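Acetyltransferase (Elizabethkingia anophelis, PDB 6AO7) binds acetyl-coenzyme A and, as a member of the GNAT family, probably transfers its acetyl group to an acceptor substrate. Local coordinates at residues Q90-V95 / Y120-Y125; Y64-E69 / K106-T111; K36-Q41 / D139-P144. All blocks are in the same frame, centred on the assembly; numbering follows the deposited sequence.

Contact 1: Q90-V95 / Y120-Y125. With ACO (acetyl coenzyme *a), chain B.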
loop_
_atom_site.group_PDB
_atom_site.type_symbol
_atom_site.label_atom_id
_atom_site.label_comp_id
_atom_site.label_asym_id
_atom_site.label_seq_id
_atom_site.Cartn_x
_atom_site.Cartn_y
_atom_site.Cartn_z
ATOM N N GLN A 90 -8.171 -18.756 -0.028
ATOM C CA GLN A 90 -8.205 -20.072 -0.656
ATOM C C GLN A 90 -8.000 -19.957 -2.159
ATOM O O GLN A 90 -7.273 -20.760 -2.757
ATOM C CB GLN A 90 -9.530 -20.771 -0.342
ATOM C CG GLN A 90 -9.654 -21.225 1.099
ATOM C CD GLN A 90 -8.459 -22.049 1.550
ATOM O OE1 GLN A 90 -7.734 -21.662 2.476
ATOM N NE2 GLN A 90 -8.240 -23.189 0.891
ATOM N N LEU A 91 -8.624 -18.952 -2.785
ATOM C CA LEU A 91 -8.417 -18.733 -4.214
ATOM C C LEU A 91 -6.950 -18.439 -4.517
ATOM O O LEU A 91 -6.376 -19.006 -5.453
ATOM C CB LEU A 91 -9.316 -17.597 -4.717
ATOM C CG LEU A 91 -10.828 -17.837 -4.776
ATOM C CD1 LEU A 91 -11.525 -16.676 -5.464
ATOM C CD2 LEU A 91 -11.133 -19.118 -5.509
ATOM N N LEU A 92 -6.318 -17.558 -3.729
ATOM C CA LEU A 92 -4.932 -17.194 -4.008
ATOM C C LEU A 92 -4.001 -18.402 -3.914
ATOM O O LEU A 92 -3.096 -18.560 -4.746
ATOM C CB LEU A 92 -4.475 -16.079 -3.063
ATOM C CG LEU A 92 -5.092 -14.701 -3.330
ATOM C CD1 LEU A 92 -4.802 -13.761 -2.180
ATOM C CD2 LEU A 92 -4.529 -14.142 -4.636
ATOM N N LYS A 93 -4.204 -19.257 -2.907
ATOM C CA LYS A 93 -3.450 -20.506 -2.806
ATOM C C LYS A 93 -3.630 -21.370 -4.046
ATOM O O LYS A 93 -2.679 -22.017 -4.508
ATOM C CB LYS A 93 -3.898 -21.289 -1.565
ATOM N N ASP A 94 -4.857 -21.433 -4.572
ATOM C CA ASP A 94 -5.105 -22.247 -5.755
ATOM C C ASP A 94 -4.429 -21.651 -6.983
ATOM O O ASP A 94 -3.886 -22.391 -7.805
ATOM C CB ASP A 94 -6.609 -22.402 -5.975
ATOM C CG ASP A 94 -6.936 -23.489 -6.965
ATOM O OD1 ASP A 94 -6.904 -24.667 -6.559
ATOM O OD2 ASP A 94 -7.218 -23.175 -8.142
ATOM N N VAL A 95 -4.438 -20.318 -7.118
ATOM C CA VAL A 95 -3.759 -19.678 -8.248
ATOM C C VAL A 95 -2.277 -20.013 -8.237
ATOM O O VAL A 95 -1.684 -20.304 -9.285
ATOM C CB VAL A 95 -3.952 -18.153 -8.221
ATOM C CG1 VAL A 95 -3.176 -17.515 -9.379
ATOM C CG2 VAL A 95 -5.396 -17.789 -8.286
ATOM N N TYR A 120 -2.633 -5.519 1.977
ATOM C CA TYR A 120 -2.355 -6.463 3.058
ATOM C C TYR A 120 -2.521 -7.901 2.584
ATOM O O TYR A 120 -1.614 -8.728 2.745
ATOM C CB TYR A 120 -3.276 -6.215 4.255
ATOM C CG TYR A 120 -3.355 -7.444 5.154
ATOM C CD1 TYR A 120 -2.370 -7.703 6.102
ATOM C CD2 TYR A 120 -4.402 -8.349 5.031
ATOM C CE1 TYR A 120 -2.436 -8.839 6.910
ATOM C CE2 TYR A 120 -4.475 -9.489 5.826
ATOM C CZ TYR A 120 -3.486 -9.727 6.753
ATOM O OH TYR A 120 -3.581 -10.857 7.536
ATOM N N LEU A 121 -3.690 -8.222 2.012
ATOM C CA LEU A 121 -4.036 -9.616 1.737
ATOM C C LEU A 121 -3.027 -10.269 0.801
ATOM O O LEU A 121 -2.584 -11.398 1.043
ATOM C CB LEU A 121 -5.443 -9.704 1.148
ATOM C CG LEU A 121 -5.921 -11.105 0.720
ATOM C CD1 LEU A 121 -5.996 -12.034 1.922
ATOM C CD2 LEU A 121 -7.297 -11.025 0.062
ATOM N N TYR A 122 -2.673 -9.591 -0.295
ATOM C CA TYR A 122 -1.743 -10.208 -1.244
ATOM C C TYR A 122 -0.367 -10.411 -0.610
ATOM O O TYR A 122 0.276 -11.447 -0.815
ATOM C CB TYR A 122 -1.658 -9.371 -2.533
ATOM C CG TYR A 122 -3.027 -9.104 -3.176
ATOM C CD1 TYR A 122 -3.315 -7.874 -3.769
ATOM C CD2 TYR A 122 -4.015 -10.065 -3.175
ATOM C CE1 TYR A 122 -4.551 -7.607 -4.327
ATOM C CE2 TYR A 122 -5.263 -9.814 -3.756
ATOM C CZ TYR A 122 -5.521 -8.581 -4.331
ATOM O OH TYR A 122 -6.775 -8.306 -4.879
ATOM N N GLN A 123 0.083 -9.463 0.208
ATOM C CA GLN A 123 1.371 -9.645 0.874
ATOM C C GLN A 123 1.327 -10.790 1.874
ATOM O O GLN A 123 2.315 -11.523 2.023
ATOM C CB GLN A 123 1.801 -8.354 1.567
ATOM C CG GLN A 123 2.100 -7.258 0.579
ATOM C CD GLN A 123 2.673 -6.067 1.289
ATOM O OE1 GLN A 123 3.840 -6.069 1.661
ATOM N NE2 GLN A 123 1.848 -5.052 1.512
ATOM N N LYS A 124 0.203 -10.945 2.582
ATOM C CA LYS A 124 0.031 -12.085 3.480
ATOM C C LYS A 124 0.292 -13.408 2.763
ATOM O O LYS A 124 0.824 -14.351 3.358
ATOM C CB LYS A 124 -1.381 -12.073 4.077
ATOM C CG LYS A 124 -1.688 -13.256 4.986
ATOM C CD LYS A 124 -3.197 -13.435 5.183
ATOM C CE LYS A 124 -3.513 -14.706 5.968
ATOM N NZ LYS A 124 -4.979 -14.836 6.230
ATOM N N TYR A 125 -0.082 -13.502 1.486
ATOM C CA TYR A 125 0.092 -14.741 0.741
ATOM C C TYR A 125 1.361 -14.769 -0.110
ATOM O O TYR A 125 1.530 -15.674 -0.934
ATOM C CB TYR A 125 -1.147 -15.020 -0.105
ATOM C CG TYR A 125 -2.284 -15.554 0.750
ATOM C CD1 TYR A 125 -2.376 -16.912 1.044
ATOM C CD2 TYR A 125 -3.234 -14.704 1.299
ATOM C CE1 TYR A 125 -3.399 -17.409 1.838
ATOM C CE2 TYR A 125 -4.268 -15.199 2.096
ATOM C CZ TYR A 125 -4.339 -16.551 2.364
ATOM O OH TYR A 125 -5.357 -17.056 3.151
HETATM N N1A ACO B . -6.997 -3.515 6.108
HETATM C C2A ACO B . -6.413 -4.605 5.607
HETATM N N3A ACO B . -6.842 -5.869 5.624
HETATM C C4A ACO B . -8.008 -5.972 6.269
HETATM C C5A ACO B . -8.722 -4.942 6.863
HETATM C C6A ACO B . -8.175 -3.646 6.756
HETATM N N6A ACO B . -8.739 -2.551 7.272
HETATM N N7A ACO B . -9.856 -5.430 7.494
HETATM C C8A ACO B . -9.805 -6.722 7.267
HETATM N N9A ACO B . -8.719 -7.118 6.529
HETATM C C1B ACO B . -8.336 -8.475 6.144
HETATM C C2B ACO B . -9.132 -9.609 6.770
HETATM O O2B ACO B . -8.781 -9.838 8.127
HETATM C C3B ACO B . -8.650 -10.755 5.883
HETATM O O3B ACO B . -7.320 -11.180 6.244
HETATM P P3B ACO B . -6.946 -12.374 7.253
HETATM O O7A ACO B . -7.392 -11.895 8.649
HETATM O O8A ACO B . -7.667 -13.632 6.715
HETATM O O9A ACO B . -5.456 -12.561 7.183
HETATM C C4B ACO B . -8.437 -10.087 4.515
HETATM O O4B ACO B . -8.510 -8.660 4.755
HETATM C C5B ACO B . -9.414 -10.538 3.455
HETATM O O5B ACO B . -9.264 -11.975 3.421
HETATM P P1A ACO B . -10.378 -12.973 2.694
HETATM O O1A ACO B . -11.596 -13.215 3.499
HETATM O O2A ACO B . -9.620 -14.258 2.393
HETATM O O3A ACO B . -10.711 -12.134 1.381
HETATM P P2A ACO B . -11.980 -12.136 0.412
HETATM O O4A ACO B . -12.619 -13.454 0.606
HETATM O O5A ACO B . -12.883 -10.983 0.810
HETATM O O6A ACO B . -11.442 -11.858 -1.058
HETATM C CBP ACO B . -11.271 -9.980 -2.578
HETATM C CCP ACO B . -10.699 -10.668 -1.345
HETATM C CDP ACO B . -11.105 -10.922 -3.782
HETATM C CEP ACO B . -10.477 -8.687 -2.828
HETATM C CAP ACO B . -12.782 -9.695 -2.371
HETATM O OAP ACO B . -12.981 -8.917 -1.202
HETATM C C9P ACO B . -13.502 -9.087 -3.565
HETATM O O9P ACO B . -13.919 -9.811 -4.463
HETATM N N8P ACO B . -13.590 -7.762 -3.604
HETATM C C7P ACO B . -14.164 -7.056 -4.740
HETATM C C6P ACO B . -13.408 -7.331 -6.036
HETATM C C5P ACO B . -11.956 -6.920 -5.950
HETATM O O5P ACO B . -11.623 -5.869 -5.409
HETATM N N4P ACO B . -11.075 -7.753 -6.498
HETATM C C3P ACO B . -9.642 -7.487 -6.557
HETATM C C2P ACO B . -9.303 -6.374 -7.527
HETATM S S1P ACO B . -7.593 -6.364 -8.185
HETATM C C ACO B . -7.738 -7.635 -9.416
HETATM O O ACO B . -8.744 -8.268 -9.580
HETATM C CH3 ACO B . -6.468 -7.863 -10.179
HETATM O O HOH W 1 -8.282 -18.731 3.316
#
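Leu92 pushes one methyl, CD1, from helix 87-101 into a hollow at the end of helix 116-124, where Leu121, Tyr122 and Tyr125 form the walls. CD1 lies 3.9 Å from Tyr122 CD2, arriving at the edge of that ring and in its plane. It is also 3.9 Å from Tyr125 CD2, and Leu121 CG is 4.1 Å from the same methyl. Both tyrosine side chains cross the leucine at about a right angle, and the single bump touches all three residues. Tyr125, the first residue to leave helical geometry, adds its ring to the hollow.

Leu121 faces two ways. With CG anti to the backbone N (chi1 176°), its CG stays beside Leu92 while its two methyls meet acetyl-CoA: CD1 is 3.6 Å from O5B and CD2 is 3.7 Å from CCP. Tyr122 OH, hydrogen-bonded to Gln118, reaches the pantetheine arm near C3P. Further round the same helix, Tyr120 OH donates to the 3'-phosphate oxygen O9A over 2.6 Å. The extended Lys124 brings NZ to 2.5 Å from that oxygen, an unusually short bond, and makes a weak second one to O8A. The helix that receives Leu92 thus also binds the cofactor, with Leu121 and Tyr122 taking part in both. Two donors on one phosphate oxygen, one of them probably a charged ammonium, would neutralise part of the phosphate charge, consistent with recognition of the 3'-phosphate.

Contact 2: Y64-E69 / K106-T111. With ACO (acetyl coenzyme *a), chain B.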
loop_
_atom_site.group_PDB
_atom_site.type_symbol
_atom_site.label_atom_id
_atom_site.label_comp_id
_atom_site.label_asym_id
_atom_site.label_seq_id
_atom_site.Cartn_x
_atom_site.Cartn_y
_atom_site.Cartn_z
ATOM N N TYR A 64 -3.545 -14.717 -16.699
ATOM C CA TYR A 64 -3.259 -14.049 -17.969
ATOM C C TYR A 64 -1.753 -14.028 -18.201
ATOM O O TYR A 64 -1.051 -13.164 -17.652
ATOM C CB TYR A 64 -3.817 -12.627 -17.952
ATOM C CG TYR A 64 -3.439 -11.762 -19.137
ATOM C CD1 TYR A 64 -2.436 -10.809 -19.040
ATOM C CD2 TYR A 64 -4.116 -11.885 -20.345
ATOM C CE1 TYR A 64 -2.106 -10.003 -20.126
ATOM C CE2 TYR A 64 -3.797 -11.088 -21.435
ATOM C CZ TYR A 64 -2.793 -10.150 -21.320
ATOM O OH TYR A 64 -2.478 -9.362 -22.403
ATOM N N PRO A 65 -1.224 -14.955 -19.006
ATOM C CA PRO A 65 0.231 -14.989 -19.236
ATOM C C PRO A 65 0.745 -13.735 -19.933
ATOM O O PRO A 65 0.143 -13.238 -20.883
ATOM C CB PRO A 65 0.421 -16.228 -20.118
ATOM C CG PRO A 65 -0.783 -17.124 -19.804
ATOM C CD PRO A 65 -1.909 -16.156 -19.524
ATOM N N TRP A 66 1.872 -13.217 -19.438
ATOM C CA TRP A 66 2.650 -12.217 -20.165
ATOM C C TRP A 66 3.592 -12.850 -21.170
ATOM O O TRP A 66 3.797 -12.321 -22.273
ATOM C CB TRP A 66 3.508 -11.397 -19.208
ATOM C CG TRP A 66 2.758 -10.541 -18.301
ATOM C CD1 TRP A 66 1.406 -10.456 -18.172
ATOM C CD2 TRP A 66 3.313 -9.599 -17.396
ATOM N NE1 TRP A 66 1.082 -9.523 -17.217
ATOM C CE2 TRP A 66 2.239 -8.980 -16.727
ATOM C CE3 TRP A 66 4.620 -9.225 -17.072
ATOM C CZ2 TRP A 66 2.434 -8.006 -15.752
ATOM C CZ3 TRP A 66 4.810 -8.255 -16.105
ATOM C CH2 TRP A 66 3.724 -7.654 -15.465
ATOM N N ASP A 67 4.184 -13.969 -20.773
ATOM C CA ASP A 67 5.259 -14.618 -21.503
ATOM C C ASP A 67 5.528 -15.926 -20.781
ATOM O O ASP A 67 4.729 -16.325 -19.925
ATOM C CB ASP A 67 6.507 -13.730 -21.563
ATOM C CG ASP A 67 6.926 -13.196 -20.190
ATOM O OD1 ASP A 67 6.599 -13.822 -19.171
ATOM O OD2 ASP A 67 7.583 -12.132 -20.131
ATOM N N PHE A 68 6.645 -16.589 -21.075
ATOM C CA PHE A 68 6.880 -17.871 -20.426
ATOM C C PHE A 68 7.126 -17.717 -18.933
ATOM O O PHE A 68 6.710 -18.580 -18.153
ATOM C CB PHE A 68 8.052 -18.611 -21.059
ATOM C CG PHE A 68 8.076 -20.064 -20.705
ATOM C CD1 PHE A 68 8.779 -20.512 -19.603
ATOM C CD2 PHE A 68 7.344 -20.980 -21.445
ATOM C CE1 PHE A 68 8.782 -21.857 -19.266
ATOM C CE2 PHE A 68 7.353 -22.328 -21.118
ATOM C CZ PHE A 68 8.073 -22.766 -20.026
ATOM N N GLU A 69 7.773 -16.622 -18.521
ATOM C CA GLU A 69 8.201 -16.469 -17.134
ATOM C C GLU A 69 7.077 -15.972 -16.216
ATOM O O GLU A 69 6.954 -16.450 -15.082
ATOM C CB GLU A 69 9.417 -15.539 -17.085
ATOM C CG GLU A 69 9.343 -14.412 -16.078
ATOM C CD GLU A 69 10.628 -13.603 -16.016
ATOM O OE1 GLU A 69 10.723 -12.554 -16.688
ATOM O OE2 GLU A 69 11.555 -14.026 -15.296
ATOM N N LYS A 106 7.161 -16.309 -12.144
ATOM C CA LYS A 106 6.639 -15.179 -11.384
ATOM C C LYS A 106 5.128 -15.091 -11.540
ATOM O O LYS A 106 4.585 -15.316 -12.628
ATOM C CB LYS A 106 7.257 -13.850 -11.819
ATOM C CG LYS A 106 8.755 -13.706 -11.499
ATOM C CD LYS A 106 9.310 -12.506 -12.238
ATOM C CE LYS A 106 10.425 -11.834 -11.461
ATOM N NZ LYS A 106 11.001 -10.700 -12.236
ATOM N N LEU A 107 4.462 -14.755 -10.444
ATOM C CA LEU A 107 3.030 -14.491 -10.420
ATOM C C LEU A 107 2.835 -13.032 -10.035
ATOM O O LEU A 107 3.421 -12.559 -9.055
ATOM C CB LEU A 107 2.333 -15.430 -9.435
ATOM C CG LEU A 107 0.802 -15.405 -9.314
ATOM C CD1 LEU A 107 0.136 -15.738 -10.648
ATOM C CD2 LEU A 107 0.394 -16.376 -8.242
ATOM N N VAL A 108 2.041 -12.318 -10.816
ATOM C CA VAL A 108 1.885 -10.884 -10.627
ATOM C C VAL A 108 0.410 -10.564 -10.393
ATOM O O VAL A 108 -0.478 -11.231 -10.923
ATOM C CB VAL A 108 2.437 -10.123 -11.841
ATOM C CG1 VAL A 108 2.023 -8.672 -11.808
ATOM C CG2 VAL A 108 3.962 -10.256 -11.872
ATOM N N ILE A 109 0.156 -9.556 -9.566
ATOM C CA ILE A 109 -1.186 -9.008 -9.413
ATOM C C ILE A 109 -1.077 -7.500 -9.240
ATOM O O ILE A 109 -0.164 -7.003 -8.573
ATOM C CB ILE A 109 -1.928 -9.671 -8.241
ATOM C CG1 ILE A 109 -3.410 -9.278 -8.268
ATOM C CG2 ILE A 109 -1.236 -9.326 -6.886
ATOM C CD1 ILE A 109 -4.289 -10.126 -7.349
ATOM N N GLY A 110 -1.998 -6.771 -9.862
ATOM C CA GLY A 110 -2.009 -5.323 -9.757
ATOM C C GLY A 110 -3.298 -4.803 -9.156
ATOM O O GLY A 110 -4.379 -5.204 -9.587
ATOM N N THR A 111 -3.218 -3.927 -8.160
ATOM C CA THR A 111 -4.422 -3.379 -7.554
ATOM C C THR A 111 -4.281 -1.858 -7.453
ATOM O O THR A 111 -3.252 -1.286 -7.812
ATOM C CB THR A 111 -4.697 -4.023 -6.190
ATOM O OG1 THR A 111 -6.025 -3.673 -5.773
ATOM C CG2 THR A 111 -3.666 -3.531 -5.143
HETATM N N1A ACO B . -6.997 -3.515 6.108
HETATM C C2A ACO B . -6.413 -4.605 5.607
HETATM N N3A ACO B . -6.842 -5.869 5.624
HETATM C C4A ACO B . -8.008 -5.972 6.269
HETATM C C5A ACO B . -8.722 -4.942 6.863
HETATM C C6A ACO B . -8.175 -3.646 6.756
HETATM N N6A ACO B . -8.739 -2.551 7.272
HETATM N N7A ACO B . -9.856 -5.430 7.494
HETATM C C8A ACO B . -9.805 -6.722 7.267
HETATM N N9A ACO B . -8.719 -7.118 6.529
HETATM C C1B ACO B . -8.336 -8.475 6.144
HETATM C C2B ACO B . -9.132 -9.609 6.770
HETATM O O2B ACO B . -8.781 -9.838 8.127
HETATM C C3B ACO B . -8.650 -10.755 5.883
HETATM O O3B ACO B . -7.320 -11.180 6.244
HETATM P P3B ACO B . -6.946 -12.374 7.253
HETATM O O7A ACO B . -7.392 -11.895 8.649
HETATM O O8A ACO B . -7.667 -13.632 6.715
HETATM O O9A ACO B . -5.456 -12.561 7.183
HETATM C C4B ACO B . -8.437 -10.087 4.515
HETATM O O4B ACO B . -8.510 -8.660 4.755
HETATM C C5B ACO B . -9.414 -10.538 3.455
HETATM O O5B ACO B . -9.264 -11.975 3.421
HETATM P P1A ACO B . -10.378 -12.973 2.694
HETATM O O1A ACO B . -11.596 -13.215 3.499
HETATM O O2A ACO B . -9.620 -14.258 2.393
HETATM O O3A ACO B . -10.711 -12.134 1.381
HETATM P P2A ACO B . -11.980 -12.136 0.412
HETATM O O4A ACO B . -12.619 -13.454 0.606
HETATM O O5A ACO B . -12.883 -10.983 0.810
HETATM O O6A ACO B . -11.442 -11.858 -1.058
HETATM C CBP ACO B . -11.271 -9.980 -2.578
HETATM C CCP ACO B . -10.699 -10.668 -1.345
HETATM C CDP ACO B . -11.105 -10.922 -3.782
HETATM C CEP ACO B . -10.477 -8.687 -2.828
HETATM C CAP ACO B . -12.782 -9.695 -2.371
HETATM O OAP ACO B . -12.981 -8.917 -1.202
HETATM C C9P ACO B . -13.502 -9.087 -3.565
HETATM O O9P ACO B . -13.919 -9.811 -4.463
HETATM N N8P ACO B . -13.590 -7.762 -3.604
HETATM C C7P ACO B . -14.164 -7.056 -4.740
HETATM C C6P ACO B . -13.408 -7.331 -6.036
HETATM C C5P ACO B . -11.956 -6.920 -5.950
HETATM O O5P ACO B . -11.623 -5.869 -5.409
HETATM N N4P ACO B . -11.075 -7.753 -6.498
HETATM C C3P ACO B . -9.642 -7.487 -6.557
HETATM C C2P ACO B . -9.303 -6.374 -7.527
HETATM S S1P ACO B . -7.593 -6.364 -8.185
HETATM C C ACO B . -7.738 -7.635 -9.416
HETATM O O ACO B . -8.744 -8.268 -9.580
HETATM C CH3 ACO B . -6.468 -7.863 -10.179
#
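Lys106 N donates to Glu69 O over 2.9 Å, a nearly straight bond (165° at the hydrogen) that joins the hairpin turn after strand 56-65 to the start of strand 106-112 in the central mixed sheet of the GNAT fold. The donor stands 26° out of the carbonyl plane. Neighbouring backbone bonds carry the pairing onward, Lys106 and Val108 both bonding to Thr71 of the adjacent parallel strand and Leu107 to Met160 of antiparallel strand 155-161 on the other flank.

The side chains of Glu69 and Lys106 extend next to each other in a common direction and meet through the aliphatic part of the lysine: OE2 lies 4.1 Å from Lys106 CD. The charged ends stay 4.6 Å apart, OE2 to NZ, too far for a salt bridge, though opposite charges at that range would probably still attract weakly.

Trp66 supplies the apolar half. Its CZ2 rests 4.0 Å from Val108 CG1, the two side chains crossing at about a right angle, while the indole NE1 is satisfied by Glu72 OE1. Within the turn, Asp67 OD1 accepts from Thr70 N.

Further along the strand the polar groups approach the cofactor. Thr111 OG1 is hydrogen-bonded to Gln118 OE1 and lies 3.9 Å from the thioester sulfur S1P, and Gly110 O sits 3.4 Å from CH3 of the acetyl group.

Contact 3: K36-Q41 / D139-P144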
loop_
_atom_site.group_PDB
_atom_site.type_symbol
_atom_site.label_atom_id
_atom_site.label_comp_id
_atom_site.label_asym_id
_atom_site.label_seq_id
_atom_site.Cartn_x
_atom_site.Cartn_y
_atom_site.Cartn_z
ATOM N N LYS A 36 -16.385 -4.257 -18.706
ATOM C CA LYS A 36 -16.688 -5.514 -19.387
ATOM C C LYS A 36 -15.831 -5.688 -20.635
ATOM O O LYS A 36 -15.572 -6.821 -21.060
ATOM C CB LYS A 36 -18.177 -5.579 -19.753
ATOM C CG LYS A 36 -18.679 -6.986 -20.082
ATOM C CD LYS A 36 -19.444 -7.034 -21.396
ATOM C CE LYS A 36 -20.135 -8.376 -21.591
ATOM N NZ LYS A 36 -21.349 -8.494 -20.727
ATOM N N GLU A 37 -15.388 -4.582 -21.236
ATOM C CA GLU A 37 -14.535 -4.670 -22.414
ATOM C C GLU A 37 -13.160 -5.204 -22.046
ATOM O O GLU A 37 -12.630 -6.095 -22.719
ATOM C CB GLU A 37 -14.422 -3.302 -23.082
ATOM N N LEU A 38 -12.574 -4.678 -20.966
ATOM C CA LEU A 38 -11.277 -5.176 -20.519
ATOM C C LEU A 38 -11.371 -6.624 -20.048
ATOM O O LEU A 38 -10.454 -7.416 -20.296
ATOM C CB LEU A 38 -10.717 -4.282 -19.417
ATOM C CG LEU A 38 -10.091 -2.974 -19.900
ATOM C CD1 LEU A 38 -9.673 -2.112 -18.724
ATOM C CD2 LEU A 38 -8.903 -3.258 -20.824
ATOM N N ILE A 39 -12.467 -6.990 -19.370
ATOM C CA ILE A 39 -12.642 -8.377 -18.940
ATOM C C ILE A 39 -12.624 -9.305 -20.148
ATOM O O ILE A 39 -11.826 -10.249 -20.221
ATOM C CB ILE A 39 -13.942 -8.540 -18.125
ATOM C CG1 ILE A 39 -13.846 -7.809 -16.782
ATOM C CG2 ILE A 39 -14.250 -10.034 -17.893
ATOM C CD1 ILE A 39 -15.166 -7.702 -16.027
ATOM N N ASP A 40 -13.483 -9.026 -21.133
ATOM C CA ASP A 40 -13.557 -9.890 -22.307
ATOM C C ASP A 40 -12.214 -9.982 -23.027
ATOM O O ASP A 40 -11.901 -11.018 -23.623
ATOM C CB ASP A 40 -14.664 -9.397 -23.251
ATOM C CG ASP A 40 -16.062 -9.839 -22.807
ATOM O OD1 ASP A 40 -17.024 -9.046 -22.938
ATOM O OD2 ASP A 40 -16.201 -10.980 -22.313
ATOM N N GLN A 41 -11.383 -8.939 -22.939
ATOM C CA GLN A 41 -10.089 -8.978 -23.619
ATOM C C GLN A 41 -9.134 -9.969 -22.957
ATOM O O GLN A 41 -8.457 -10.740 -23.644
ATOM C CB GLN A 41 -9.459 -7.586 -23.659
ATOM C CG GLN A 41 -8.226 -7.536 -24.540
ATOM C CD GLN A 41 -7.476 -6.226 -24.444
ATOM O OE1 GLN A 41 -7.929 -5.280 -23.795
ATOM N NE2 GLN A 41 -6.313 -6.165 -25.090
ATOM N N ASP A 139 -5.763 6.381 -17.179
ATOM C CA ASP A 139 -5.597 6.218 -18.619
ATOM C C ASP A 139 -6.524 5.155 -19.196
ATOM O O ASP A 139 -6.955 5.276 -20.346
ATOM C CB ASP A 139 -4.150 5.851 -18.967
ATOM C CG ASP A 139 -3.152 6.930 -18.587
ATOM O OD1 ASP A 139 -3.564 8.018 -18.125
ATOM O OD2 ASP A 139 -1.940 6.678 -18.743
ATOM N N ASN A 140 -6.840 4.116 -18.430
ATOM C CA ASN A 140 -7.519 2.952 -18.976
ATOM C C ASN A 140 -8.994 2.864 -18.622
ATOM O O ASN A 140 -9.688 1.994 -19.160
ATOM C CB ASN A 140 -6.808 1.673 -18.523
ATOM C CG ASN A 140 -5.534 1.424 -19.297
ATOM O OD1 ASN A 140 -5.576 1.026 -20.462
ATOM N ND2 ASN A 140 -4.397 1.656 -18.659
ATOM N N TYR A 141 -9.498 3.729 -17.748
ATOM C CA TYR A 141 -10.917 3.748 -17.430
ATOM C C TYR A 141 -11.427 5.176 -17.581
ATOM O O TYR A 141 -10.789 6.119 -17.078
ATOM C CB TYR A 141 -11.195 3.227 -16.012
ATOM C CG TYR A 141 -10.773 1.792 -15.789
ATOM C CD1 TYR A 141 -11.691 0.753 -15.861
ATOM C CD2 TYR A 141 -9.456 1.477 -15.524
ATOM C CE1 TYR A 141 -11.297 -0.566 -15.656
ATOM C CE2 TYR A 141 -9.054 0.173 -15.319
ATOM C CZ TYR A 141 -9.972 -0.843 -15.381
ATOM O OH TYR A 141 -9.554 -2.136 -15.171
ATOM N N PRO A 142 -12.559 5.377 -18.245
ATOM C CA PRO A 142 -13.038 6.742 -18.504
ATOM C C PRO A 142 -13.458 7.475 -17.236
ATOM O O PRO A 142 -13.053 8.621 -17.016
ATOM C CB PRO A 142 -14.223 6.519 -19.453
ATOM C CG PRO A 142 -14.669 5.112 -19.175
ATOM C CD PRO A 142 -13.428 4.350 -18.845
ATOM N N GLU A 143 -14.255 6.823 -16.393
ATOM C CA GLU A 143 -14.722 7.471 -15.175
ATOM C C GLU A 143 -13.738 7.233 -14.034
ATOM O O GLU A 143 -13.254 6.110 -13.860
ATOM C CB GLU A 143 -16.099 6.941 -14.778
ATOM N N PRO A 144 -13.424 8.262 -13.246
ATOM C CA PRO A 144 -12.522 8.065 -12.109
ATOM C C PRO A 144 -13.110 7.083 -11.107
ATOM O O PRO A 144 -14.323 6.914 -11.002
ATOM C CB PRO A 144 -12.399 9.471 -11.506
ATOM C CG PRO A 144 -13.643 10.173 -11.940
ATOM C CD PRO A 144 -13.953 9.636 -13.304
#
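Leu38 and Tyr141 make most of this small contact, the leucine reaching from helix 36-45 to the hydroxyl end of the tyrosine ring. One methyl does the touching: Leu38 CD1 lies 3.6 Å from both CZ and OH of Tyr141, and 3.8 Å from CE1. The two side chains cross obliquely. CG of Leu38 lies anti to the carbonyl carbon (chi1 -78°), which directs the side chain out from the helix to meet the ring.

The same hydroxyl is held by a hydrogen bond to Asp33 OD1, and the ring touches Pro34 and Ser35, in the link leading into helix 36-45. Ser35 OG in turn accepts a hydrogen bond from Leu38 N at the start of that helix.

Away from this spot the fit slackens. Leu38 CD2 stays 5.8 Å from Tyr141 OH. Asn140 approaches CD1 through its backbone O, at 4.1 Å, whereas none of its side-chain atoms comes within 4.5 Å of the helix; its ND2 is engaged by Phe136 O on its own helix, and the residue is exposed to solvent.

The Tyr141 side chain is about 8 Å from bound acetyl-CoA. Residues 139-144 lie in the connection between strands 128-133 and 155-161, and the arrangement is consistent with the GNAT fold, in which that connection and the early helices commonly border the acceptor-substrate side of the active site.

In the fold
From the N terminus, residues 36-41 open contact 3, which closes only at 139-144 and so encloses the other two. Inside it, 64-69 opens contact 2, then 90-95 opens contact 1; 106-111 closes contact 2 before 120-125 closes contact 1, so these two loops cross. They also touch: Tyr122 packs on Ile109 and Thr111, and Val95 on Leu107, binding helices 87-101 and 116-124 to strand 106-112. Contact 1 follows acetyl-CoA from 3'-phosphate to pantetheine arm, contact 2 lies at its acetyl-thioester end, and they meet near the sulfur. Contact 3 lies across the chain's centre from contact 1, about 24 Å away between centres, and ties helix 36-45 to the end of helix 136-140 and the loop after it.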